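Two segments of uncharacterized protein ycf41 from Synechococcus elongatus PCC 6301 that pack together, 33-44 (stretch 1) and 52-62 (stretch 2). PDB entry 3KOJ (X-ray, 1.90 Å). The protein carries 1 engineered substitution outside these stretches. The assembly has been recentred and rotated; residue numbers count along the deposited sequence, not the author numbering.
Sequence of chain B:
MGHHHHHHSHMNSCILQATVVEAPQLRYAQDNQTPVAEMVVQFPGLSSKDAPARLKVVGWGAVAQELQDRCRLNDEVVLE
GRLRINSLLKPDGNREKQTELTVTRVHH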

# COMPACT_ATOMS: atom_id res chain seq x y z
N GLN B 33 -8.54 -17.55 -24.94
CA GLN B 33 -7.71 -18.40 -24.09
C GLN B 33 -7.52 -17.82 -22.70
O GLN B 33 -7.36 -18.56 -21.73
N THR B 34 -7.52 -16.49 -22.60
CA THR B 34 -7.33 -15.84 -21.31
C THR B 34 -8.66 -15.49 -20.65
O THR B 34 -9.43 -14.67 -21.16
N PRO B 35 -8.96 -16.11 -19.50
CA PRO B 35 -10.20 -15.86 -18.77
C PRO B 35 -10.20 -14.46 -18.19
O PRO B 35 -9.17 -13.97 -17.75
N VAL B 36 -11.35 -13.81 -18.20
CA VAL B 36 -11.46 -12.48 -17.61
C VAL B 36 -12.76 -12.40 -16.84
O VAL B 36 -13.84 -12.70 -17.36
N ALA B 37 -12.65 -12.03 -15.57
CA ALA B 37 -13.80 -11.94 -14.69
C ALA B 37 -14.02 -10.51 -14.26
O ALA B 37 -13.07 -9.79 -13.95
N GLU B 38 -15.28 -10.07 -14.25
CA GLU B 38 -15.56 -8.72 -13.80
C GLU B 38 -16.71 -8.74 -12.81
O GLU B 38 -17.66 -9.52 -12.94
N MSE B 39 -16.60 -7.89 -11.80
CA MSE B 39 -17.63 -7.80 -10.78
C MSE B 39 -17.64 -6.37 -10.28
O MSE B 39 -16.88 -5.54 -10.76
N VAL B 40 -18.51 -6.08 -9.32
CA VAL B 40 -18.58 -4.74 -8.76
C VAL B 40 -18.52 -4.86 -7.25
O VAL B 40 -19.11 -5.76 -6.67
N VAL B 41 -17.78 -3.95 -6.61
CA VAL B 41 -17.68 -3.96 -5.16
C VAL B 41 -18.07 -2.60 -4.62
O VAL B 41 -18.09 -1.61 -5.35
N GLN B 42 -18.40 -2.56 -3.34
CA GLN B 42 -18.77 -1.32 -2.68
C GLN B 42 -17.93 -1.15 -1.42
O GLN B 42 -17.68 -2.10 -0.69
N PHE B 43 -17.46 0.07 -1.20
CA PHE B 43 -16.66 0.35 -0.01
C PHE B 43 -17.08 1.70 0.56
O PHE B 43 -17.59 2.56 -0.16
N PRO B 44 -16.87 1.90 1.87
CA PRO B 44 -17.22 3.13 2.57
C PRO B 44 -16.65 4.42 2.02
O PRO B 44 -15.51 4.45 1.54
N PRO B 52 -21.32 5.48 -0.01
CA PRO B 52 -20.29 4.47 -0.24
C PRO B 52 -19.93 4.55 -1.72
O PRO B 52 -20.70 5.09 -2.51
N ALA B 53 -18.78 4.03 -2.10
CA ALA B 53 -18.40 4.08 -3.50
C ALA B 53 -18.55 2.71 -4.12
O ALA B 53 -18.43 1.69 -3.44
N ARG B 54 -18.85 2.67 -5.42
CA ARG B 54 -18.96 1.40 -6.11
C ARG B 54 -17.91 1.41 -7.20
O ARG B 54 -17.73 2.40 -7.90
N LEU B 55 -17.22 0.29 -7.34
CA LEU B 55 -16.13 0.20 -8.29
C LEU B 55 -16.11 -1.09 -9.10
O LEU B 55 -16.30 -2.18 -8.56
N LYS B 56 -15.89 -0.94 -10.40
CA LYS B 56 -15.81 -2.10 -11.27
C LYS B 56 -14.45 -2.74 -11.01
O LYS B 56 -13.43 -2.05 -10.95
N VAL B 57 -14.44 -4.06 -10.86
CA VAL B 57 -13.22 -4.80 -10.59
C VAL B 57 -13.04 -5.85 -11.67
O VAL B 57 -13.98 -6.57 -12.00
N VAL B 58 -11.84 -5.93 -12.24
CA VAL B 58 -11.57 -6.89 -13.30
C VAL B 58 -10.31 -7.71 -13.04
O VAL B 58 -9.27 -7.17 -12.66
N GLY B 59 -10.42 -9.02 -13.24
CA GLY B 59 -9.28 -9.90 -13.05
C GLY B 59 -9.01 -10.71 -14.30
O GLY B 59 -9.94 -11.14 -14.99
N TRP B 60 -7.73 -10.92 -14.61
CA TRP B 60 -7.35 -11.68 -15.80
C TRP B 60 -6.59 -12.95 -15.43
O TRP B 60 -5.88 -12.99 -14.43
N GLY B 61 -6.75 -13.98 -16.25
CA GLY B 61 -6.05 -15.23 -16.02
C GLY B 61 -6.47 -16.00 -14.78
O GLY B 61 -7.66 -16.12 -14.49
N ALA B 62 -5.48 -16.51 -14.06
CA ALA B 62 -5.73 -17.29 -12.86
C ALA B 62 -6.58 -16.56 -11.82
O ALA B 62 -7.45 -17.16 -11.18

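Residues 35-43 and 53-60 form a two-stranded antiparallel pairing in which the backbone sets the register and alternation sorts the side chains into an apolar face and a more polar one. Hydrogen-bonded pairs, such as Met39 with Val57 (N to O 2.9 Å, both ways), send their side chains, where they have one, to the face of Ala37, Met39, Val41 and Phe43. Here neighbours interlock diagonally as well as directly across: Val41 (m) places CG2 3.8 Å from CG2 of Val57 (t), while CG of selenomethionine Met39 (p) lies 4.1 Å from Val57 CB. Phe43, at chi1 50° (p), swings its ring back over the partner strand, so that Ala53 CB sits over one face, 3.8 Å from Phe43 CZ, and Leu55 CB meets the edge, 3.8 Å from Phe43 CE2.

The opposite face mixes chemistries. At one end, Val36 (p) directs CG2 over the Trp60 ring in a CH-pi contact and also reaches Val58 CG1 at 3.6 Å. Further along, Glu38 and Lys56, t at all four chi angles, make a long salt bridge, OE1 to NZ 3.7 Å. Near the other end, Gln42 OE1 accepts two hydrogen bonds from the Arg54 guanidinium edge, from NE at 2.8 Å and NH2 at 3.0 Å, while Gln42 CG packs 3.7 Å from Pro52 CB.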

# COMPACT_ATOMS: atom_id res chain seq x y z
CB GLN B 33 -6.35 -18.63 -24.75
CG GLN B 33 -5.48 -17.39 -24.82
CD GLN B 33 -4.22 -17.60 -25.63
OE1 GLN B 33 -3.40 -16.69 -25.78
NE2 GLN B 33 -4.05 -18.80 -26.17
CB THR B 34 -6.50 -14.55 -21.43
OG1 THR B 34 -5.22 -14.85 -22.01
CG2 THR B 34 -6.29 -13.93 -20.06
CB PRO B 35 -10.18 -16.91 -17.66
CG PRO B 35 -9.18 -17.94 -18.12
CD PRO B 35 -8.13 -17.10 -18.79
CB VAL B 36 -11.36 -11.36 -18.68
CG1 VAL B 36 -12.31 -11.62 -19.81
CG2 VAL B 36 -11.64 -10.00 -18.04
CB ALA B 37 -13.59 -12.82 -13.47
CB GLU B 38 -15.86 -7.79 -14.99
CG GLU B 38 -17.30 -7.63 -15.40
CD GLU B 38 -17.46 -6.55 -16.46
OE1 GLU B 38 -16.77 -6.63 -17.49
OE2 GLU B 38 -18.28 -5.62 -16.25
CB MSE B 39 -17.33 -8.77 -9.62
CG MSE B 39 -16.03 -8.51 -8.88
SE MSE B 39 -15.70 -9.83 -7.47
CE MSE B 39 -14.39 -8.83 -6.43
CB VAL B 40 -19.89 -4.02 -9.16
CG1 VAL B 40 -19.94 -2.63 -8.51
CG2 VAL B 40 -19.98 -3.90 -10.68
CB VAL B 41 -16.25 -4.30 -4.68
CG1 VAL B 41 -15.83 -5.66 -5.22
CG2 VAL B 41 -15.26 -3.20 -5.10
CB GLN B 42 -20.25 -1.33 -2.31
CG GLN B 42 -20.71 -0.07 -1.58
CD GLN B 42 -22.19 -0.09 -1.25
OE1 GLN B 42 -23.05 0.00 -2.14
NE2 GLN B 42 -22.50 -0.22 0.03
CB PHE B 43 -15.16 0.29 -0.32
CG PHE B 43 -14.72 1.09 -1.51
CD1 PHE B 43 -14.15 2.34 -1.35
CD2 PHE B 43 -14.84 0.57 -2.80
CE1 PHE B 43 -13.68 3.06 -2.45
CE2 PHE B 43 -14.37 1.27 -3.90
CZ PHE B 43 -13.79 2.52 -3.73
CB PRO B 44 -16.74 2.87 4.00
CG PRO B 44 -16.74 1.37 4.11
CD PRO B 44 -16.17 0.97 2.78
CB PRO B 52 -21.02 3.17 0.10
CG PRO B 52 -21.94 3.60 1.21
CD PRO B 52 -22.49 4.91 0.68
CB ALA B 53 -16.95 4.56 -3.64
CB ARG B 54 -20.36 1.18 -6.66
CG ARG B 54 -21.34 0.90 -5.55
CD ARG B 54 -22.64 0.31 -6.05
NE ARG B 54 -23.37 -0.26 -4.92
CZ ARG B 54 -24.29 -1.20 -5.02
NH1 ARG B 54 -24.63 -1.71 -6.20
NH2 ARG B 54 -24.86 -1.67 -3.91
CB LEU B 55 -14.82 0.34 -7.51
CG LEU B 55 -13.47 0.23 -8.20
CD1 LEU B 55 -13.29 1.37 -9.20
CD2 LEU B 55 -12.38 0.27 -7.13
CB LYS B 56 -15.92 -1.68 -12.73
CG LYS B 56 -15.76 -2.84 -13.71
CD LYS B 56 -15.89 -2.36 -15.15
CE LYS B 56 -15.64 -3.49 -16.14
NZ LYS B 56 -15.76 -3.02 -17.55
CB VAL B 57 -13.30 -5.46 -9.20
CG1 VAL B 57 -12.12 -6.37 -8.97
CG2 VAL B 57 -13.37 -4.39 -8.13
CB VAL B 58 -11.40 -6.17 -14.66
CG1 VAL B 58 -11.20 -7.19 -15.77
CG2 VAL B 58 -12.61 -5.29 -14.93
CB TRP B 60 -6.48 -10.83 -16.73
CG TRP B 60 -7.12 -9.56 -17.20
CD1 TRP B 60 -7.39 -8.46 -16.44
CD2 TRP B 60 -7.56 -9.27 -18.53
NE1 TRP B 60 -7.98 -7.49 -17.23
CE2 TRP B 60 -8.09 -7.96 -18.50
CE3 TRP B 60 -7.55 -9.98 -19.73
CZ2 TRP B 60 -8.62 -7.35 -19.65
CZ3 TRP B 60 -8.08 -9.37 -20.87
CH2 TRP B 60 -8.60 -8.06 -20.82
CB ALA B 62 -4.41 -17.73 -12.23